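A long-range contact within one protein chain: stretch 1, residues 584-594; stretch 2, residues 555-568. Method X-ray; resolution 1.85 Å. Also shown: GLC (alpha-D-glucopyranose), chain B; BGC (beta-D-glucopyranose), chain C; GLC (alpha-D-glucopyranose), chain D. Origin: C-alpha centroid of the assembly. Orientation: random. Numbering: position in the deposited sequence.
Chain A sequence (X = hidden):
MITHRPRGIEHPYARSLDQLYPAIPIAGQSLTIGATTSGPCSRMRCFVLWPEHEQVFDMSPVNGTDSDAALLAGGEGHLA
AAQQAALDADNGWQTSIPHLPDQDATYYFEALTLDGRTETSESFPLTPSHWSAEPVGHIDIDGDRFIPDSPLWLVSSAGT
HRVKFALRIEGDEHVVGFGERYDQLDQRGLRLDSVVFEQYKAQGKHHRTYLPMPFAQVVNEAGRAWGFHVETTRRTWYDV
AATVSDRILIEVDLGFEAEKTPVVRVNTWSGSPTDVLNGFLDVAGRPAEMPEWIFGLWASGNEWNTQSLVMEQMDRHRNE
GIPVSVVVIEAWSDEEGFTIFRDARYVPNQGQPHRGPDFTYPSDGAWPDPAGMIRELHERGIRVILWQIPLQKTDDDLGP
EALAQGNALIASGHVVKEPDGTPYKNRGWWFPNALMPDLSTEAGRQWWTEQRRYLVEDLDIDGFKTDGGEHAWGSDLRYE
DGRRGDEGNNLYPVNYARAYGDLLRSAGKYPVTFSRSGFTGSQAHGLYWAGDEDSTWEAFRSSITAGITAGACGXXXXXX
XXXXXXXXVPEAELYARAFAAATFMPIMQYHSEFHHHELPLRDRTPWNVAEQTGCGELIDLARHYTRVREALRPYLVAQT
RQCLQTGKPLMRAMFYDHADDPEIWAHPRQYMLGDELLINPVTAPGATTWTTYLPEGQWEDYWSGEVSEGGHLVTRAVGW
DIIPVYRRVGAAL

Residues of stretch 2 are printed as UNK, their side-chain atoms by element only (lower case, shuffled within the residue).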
# COMPACT_ATOMS: atom_id res chain seq x y z
N PHE A 584 -10.76 19.39 1.20
CA PHE A 584 -12.03 18.66 1.15
C PHE A 584 -11.84 17.14 1.02
O PHE A 584 -12.61 16.49 0.31
CB PHE A 584 -12.89 19.20 -0.00
CG PHE A 584 -13.32 20.63 0.20
CD1 PHE A 584 -12.50 21.67 -0.20
CD2 PHE A 584 -14.50 20.91 0.86
CE1 PHE A 584 -12.89 22.99 0.04
CE2 PHE A 584 -14.89 22.23 1.09
CZ PHE A 584 -14.08 23.26 0.68
N MET A 585 -10.84 16.60 1.71
CA MET A 585 -10.59 15.18 1.83
C MET A 585 -10.46 14.77 3.29
O MET A 585 -10.30 15.65 4.15
CB MET A 585 -9.35 14.79 1.03
CG MET A 585 -9.55 14.94 -0.48
SD MET A 585 -8.06 14.73 -1.49
CE MET A 585 -8.65 15.26 -3.09
N PRO A 586 -10.53 13.45 3.59
CA PRO A 586 -10.61 13.06 5.01
C PRO A 586 -9.40 13.48 5.87
O PRO A 586 -9.60 14.12 6.90
CB PRO A 586 -10.77 11.53 4.95
CG PRO A 586 -11.36 11.28 3.58
CD PRO A 586 -10.73 12.30 2.69
N ILE A 587 -8.18 13.22 5.38
CA ILE A 587 -6.95 13.61 6.06
C ILE A 587 -6.17 14.55 5.15
O ILE A 587 -5.90 14.22 3.98
CB ILE A 587 -6.07 12.41 6.43
CG1 ILE A 587 -6.87 11.38 7.25
CG2 ILE A 587 -4.81 12.86 7.15
CD1 ILE A 587 -7.37 11.86 8.58
N MET A 588 -5.87 15.73 5.69
CA MET A 588 -5.19 16.80 4.97
C MET A 588 -3.76 16.91 5.49
O MET A 588 -3.55 17.23 6.68
CB MET A 588 -5.95 18.12 5.19
CG MET A 588 -5.33 19.30 4.46
SD MET A 588 -6.12 20.84 4.94
CE MET A 588 -5.36 21.93 3.73
N GLN A 589 -2.78 16.69 4.62
CA GLN A 589 -1.40 16.55 5.04
C GLN A 589 -0.42 16.93 3.94
O GLN A 589 -0.59 16.51 2.79
CB GLN A 589 -1.15 15.08 5.43
CG GLN A 589 0.26 14.73 5.91
CD GLN A 589 1.02 13.74 5.02
OE1 GLN A 589 1.94 13.06 5.48
NE2 GLN A 589 0.65 13.65 3.74
N TYR A 590 0.61 17.68 4.30
CA TYR A 590 1.76 17.91 3.39
C TYR A 590 2.98 17.15 3.91
O TYR A 590 3.12 16.92 5.10
CB TYR A 590 2.03 19.40 3.16
CG TYR A 590 2.66 20.14 4.32
CD1 TYR A 590 4.03 20.05 4.58
CD2 TYR A 590 1.89 20.98 5.14
CE1 TYR A 590 4.61 20.75 5.64
CE2 TYR A 590 2.46 21.69 6.19
CZ TYR A 590 3.81 21.57 6.44
OH TYR A 590 4.37 22.28 7.49
N HIS A 591 3.86 16.78 2.99
CA HIS A 591 5.01 15.93 3.29
C HIS A 591 6.11 16.12 2.24
O HIS A 591 5.85 16.54 1.12
CB HIS A 591 4.54 14.46 3.37
CG HIS A 591 5.60 13.47 3.72
ND1 HIS A 591 6.50 13.65 4.75
CD2 HIS A 591 5.87 12.24 3.21
CE1 HIS A 591 7.32 12.61 4.81
NE2 HIS A 591 6.95 11.73 3.89
N SER A 592 7.34 15.81 2.62
CA SER A 592 8.47 15.83 1.69
C SER A 592 9.45 14.69 1.92
O SER A 592 9.80 14.33 3.06
CB SER A 592 9.22 17.16 1.79
OG SER A 592 9.72 17.41 3.10
N GLU A 593 9.93 14.16 0.81
CA GLU A 593 10.88 13.05 0.82
C GLU A 593 12.29 13.51 1.21
O GLU A 593 12.69 14.64 0.94
CB GLU A 593 10.92 12.43 -0.59
CG GLU A 593 11.72 11.14 -0.71
CD GLU A 593 11.61 10.52 -2.09
OE1 GLU A 593 11.66 11.25 -3.09
OE2 GLU A 593 11.47 9.28 -2.19
N PHE A 594 13.04 12.59 1.83
CA PHE A 594 14.46 12.73 2.13
C PHE A 594 15.23 13.14 0.88
O PHE A 594 14.97 12.60 -0.20
CB PHE A 594 15.03 11.38 2.61
CG PHE A 594 16.46 11.45 3.09
CD1 PHE A 594 16.82 12.29 4.15
CD2 PHE A 594 17.43 10.62 2.53
CE1 PHE A 594 18.14 12.34 4.60
CE2 PHE A 594 18.75 10.66 2.99
CZ PHE A 594 19.10 11.51 4.03
N UNK A 555 -12.05 2.04 3.56
CA UNK A 555 -10.92 2.77 4.12
C UNK A 555 -11.41 4.21 4.25
O UNK A 555 -11.40 4.97 3.26
c UNK A 555 -9.19 1.25 3.06
c UNK A 555 -8.54 3.56 3.77
c UNK A 555 -9.68 2.69 3.22
c UNK A 555 -8.73 0.58 4.34
N UNK A 556 -11.84 4.57 5.45
CA UNK A 556 -12.54 5.83 5.71
C UNK A 556 -11.59 7.02 5.88
O UNK A 556 -11.83 8.09 5.32
c UNK A 556 -13.40 5.68 6.97
c UNK A 556 -15.03 6.45 8.74
c UNK A 556 -15.35 7.07 6.38
c UNK A 556 -14.32 6.81 7.44
N UNK A 557 -10.55 6.85 6.69
CA UNK A 557 -9.67 7.93 7.10
C UNK A 557 -8.44 7.97 6.19
O UNK A 557 -7.34 7.53 6.57
o UNK A 557 -13.48 7.31 12.35
c UNK A 557 -9.27 7.75 8.57
c UNK A 557 -11.14 8.72 9.95
c UNK A 557 -12.46 7.38 11.44
c UNK A 557 -10.71 6.39 10.15
c UNK A 557 -11.75 6.26 11.06
c UNK A 557 -10.41 7.61 9.57
c UNK A 557 -12.19 8.62 10.87
N UNK A 558 -8.64 8.47 4.99
CA UNK A 558 -7.66 8.43 3.94
C UNK A 558 -7.14 9.83 3.66
O UNK A 558 -7.90 10.80 3.67
c UNK A 558 -6.30 8.46 -0.41
c UNK A 558 -6.68 6.79 1.03
c UNK A 558 -5.90 9.26 -1.48
n UNK A 558 -5.99 7.16 -0.12
c UNK A 558 -7.41 7.83 1.48
c UNK A 558 -7.27 11.03 -0.55
c UNK A 558 -7.69 10.23 0.49
c UNK A 558 -8.29 7.84 2.68
c UNK A 558 -6.38 10.54 -1.53
c UNK A 558 -7.19 8.91 0.57
N UNK A 559 -5.86 9.91 3.36
CA UNK A 559 -5.27 11.13 2.80
C UNK A 559 -4.13 10.83 1.87
O UNK A 559 -3.94 9.70 1.41
N UNK A 560 -3.36 11.86 1.57
CA UNK A 560 -2.27 11.78 0.59
C UNK A 560 -1.30 12.94 0.83
O UNK A 560 -1.61 13.88 1.57
c UNK A 560 -3.95 15.10 -2.37
c UNK A 560 -3.09 13.98 -2.39
c UNK A 560 -2.82 11.80 -0.86
c UNK A 560 -2.91 16.00 -4.29
n UNK A 560 -4.80 14.95 -1.31
c UNK A 560 -4.51 13.77 -0.66
c UNK A 560 -2.13 13.89 -3.39
c UNK A 560 -2.05 14.88 -4.35
c UNK A 560 -3.87 16.12 -3.33
c UNK A 560 -3.47 13.14 -1.28
N UNK A 561 -0.11 12.82 0.26
CA UNK A 561 0.89 13.90 0.31
C UNK A 561 0.47 14.96 -0.69
O UNK A 561 0.66 14.80 -1.90
c UNK A 561 2.25 13.38 -0.10
o UNK A 561 3.67 11.55 0.25
o UNK A 561 2.35 12.06 1.96
c UNK A 561 2.78 12.25 0.78
N UNK A 562 -0.14 16.04 -0.24
CA UNK A 562 -0.72 16.97 -1.20
C UNK A 562 0.38 17.55 -2.10
O UNK A 562 1.44 17.92 -1.63
c UNK A 562 -1.75 19.56 1.50
c UNK A 562 -0.38 20.33 -0.43
c UNK A 562 -0.85 19.10 0.37
c UNK A 562 -1.56 18.07 -0.50
N UNK A 563 0.11 17.55 -3.42
CA UNK A 563 1.02 18.00 -4.45
C UNK A 563 2.30 17.18 -4.62
O UNK A 563 3.22 17.62 -5.31
c UNK A 563 1.34 19.49 -4.27
N UNK A 564 2.36 15.99 -4.03
CA UNK A 564 3.51 15.11 -4.15
C UNK A 564 4.66 15.42 -3.19
O UNK A 564 4.92 16.58 -2.82
N UNK A 565 5.37 14.37 -2.78
CA UNK A 565 6.46 14.51 -1.82
C UNK A 565 7.87 14.43 -2.42
O UNK A 565 8.82 14.81 -1.73
c UNK A 565 8.32 10.56 0.45
c UNK A 565 8.38 9.80 -0.69
c UNK A 565 6.28 13.56 -0.63
c UNK A 565 7.07 11.46 -1.83
c UNK A 565 7.77 10.25 -1.84
c UNK A 565 7.05 12.26 -0.70
c UNK A 565 7.64 11.77 0.44
N UNK A 566 7.98 13.94 -3.66
CA UNK A 566 9.28 13.59 -4.26
C UNK A 566 9.69 14.59 -5.33
O UNK A 566 8.86 15.06 -6.10
c UNK A 566 9.23 12.19 -4.85
o UNK A 566 10.45 11.81 -5.46
N UNK A 567 10.98 14.88 -5.40
CA UNK A 567 11.55 15.78 -6.40
C UNK A 567 11.50 17.24 -5.99
O UNK A 567 11.11 17.56 -4.85
N UNK A 568 11.92 18.13 -6.90
CA UNK A 568 11.77 19.56 -6.65
C UNK A 568 10.35 19.91 -6.17
O UNK A 568 9.42 19.18 -6.46
c UNK A 568 13.02 19.22 -8.64
c UNK A 568 12.58 17.86 -8.18
c UNK A 568 12.05 20.17 -8.03
C1 GLC B . 15.44 7.27 -3.69
C2 GLC B . 15.15 8.75 -3.47
C3 GLC B . 15.54 9.17 -2.05
C4 GLC B . 14.87 8.27 -1.01
C5 GLC B . 15.23 6.81 -1.32
C6 GLC B . 14.66 5.76 -0.36
O1 GLC B . 16.85 7.04 -3.66
O2 GLC B . 15.88 9.53 -4.43
O3 GLC B . 15.19 10.54 -1.87
O4 GLC B . 15.30 8.61 0.31
O5 GLC B . 14.81 6.50 -2.66
O6 GLC B . 13.31 6.03 0.06
C2 BGC C . 7.11 6.62 3.15
C3 BGC C . 7.54 8.10 3.03
C4 BGC C . 8.63 8.38 4.07
C5 BGC C . 9.80 7.40 3.93
C6 BGC C . 10.75 7.58 5.10
C1 BGC C . 8.01 5.64 3.94
O2 BGC C . 6.24 6.08 2.13
O3 BGC C . 6.42 8.96 3.21
O4 BGC C . 9.10 9.73 3.94
O5 BGC C . 9.40 6.00 3.86
O6 BGC C . 11.96 6.85 4.89
C1 GLC D . 12.33 5.89 -0.99
C2 GLC D . 10.98 6.41 -0.47
C3 GLC D . 10.39 5.45 0.55
C4 GLC D . 10.25 4.07 -0.08
C5 GLC D . 11.64 3.63 -0.53
C6 GLC D . 11.65 2.24 -1.15
O2 GLC D . 11.16 7.72 0.09
O3 GLC D . 9.11 5.94 0.98
O4 GLC D . 9.67 3.15 0.87
O5 GLC D . 12.19 4.56 -1.48
O6 GLC D . 11.04 2.23 -2.45
O HOH W 1 -3.48 15.89 1.94
O HOH W 2 2.95 10.71 4.21
O HOH W 3 3.10 16.73 0.20
O HOH W 4 11.50 16.01 -1.45
O HOH W 5 12.88 14.38 -3.35

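Position 555 carries four carbons, forked at the first, with one arm two carbons long; it lies out of reach of stretch 1 and is Ile555. At 556 four carbons fork at the second, the pattern of leucine, and Leu556 meets stretch 1 through its backbone, O lying 3.6 Å from Pro586 CB. Position 557 has one carbon and then a six-carbon ring bearing an oxygen, and its carbonyl C is 3.9 Å from Ile587 CG1; this is Tyr557, whose ring end leads away.

Position 558 bears one carbon followed by fused five- and six-membered rings of eight carbons and one nitrogen, which only tryptophan provides. The edge of the Trp558 ring receives Met585, with SD 3.9 Å from CZ3, while Pro586 CD is 4.3 Å from CE3. Its backbone O accepts a hydrogen bond from Ile587 N at 3.0 Å.

No side-chain atoms exist at 559, so it is Gly559. Its CA is 3.4 Å from Ile587 O, and an ideal CB would clash with that oxygen at 2.4 Å; the close approach of the two stretches therefore leaves no room for a side chain.

At 560 one carbon again leads to fused rings with eight carbons and one nitrogen: Trp560. Met585 SD approaches its five-membered ring obliquely and is 3.3 Å from NE1, so this sulfur touches both indoles. The backbone N of Trp560 is buried without a partner.

Position 561 has two carbons, the second carrying two oxygens, one of them 2.9 Å from Gln589 NE2. This is Asp561, and the nearly straight hydrogen bond from NE2 to OD1 is accompanied by water 2, which donates to both Asp561 OD1 and Gln589 OE1.

Position 562 has four carbons forked at the second, one of them 4.0 Å from Tyr590 CB: Leu562, whose CG makes that contact. Its N donates to Gln589 O at 3.1 Å. Position 563 has a single carbon, out of reach of stretch 1: Ala563. Position 564 has none: Gly564, whose backbone angles would jam a CB against the preceding carbonyl, closes a type II turn begun at Asp561.

At 565 one carbon bears a plain six-carbon ring, hence Phe565. Glu593 CB sits over one face, 3.5 Å from the ring centroid, and the His591 ring lies nearly parallel but slid aside. Phe565 O accepts from Glu593 N at 2.8 Å. Position 566 has one carbon and one oxygen: Ser566, whose OG donates to Glu593 OE1 at 2.7 Å. Position 567 has no side-chain atoms and a positive phi, which favours glycine: Gly567. Position 568 has three carbons closing a ring onto the backbone N, beyond contact: Pro568.

The contact is held by these backbone and side-chain hydrogen bonds and by bridging waters, with Met585 against the indoles at one end and Phe565 under Glu593 at the other. The latter end also meets sugar: His591 NE2 donates to BGC O4 at 2.9 Å, and Glu593 OE2 accepts from O2 of the chain D GLC at 2.8 Å.

Stretch 2 555-568: ILYWGWDLAGFSGP
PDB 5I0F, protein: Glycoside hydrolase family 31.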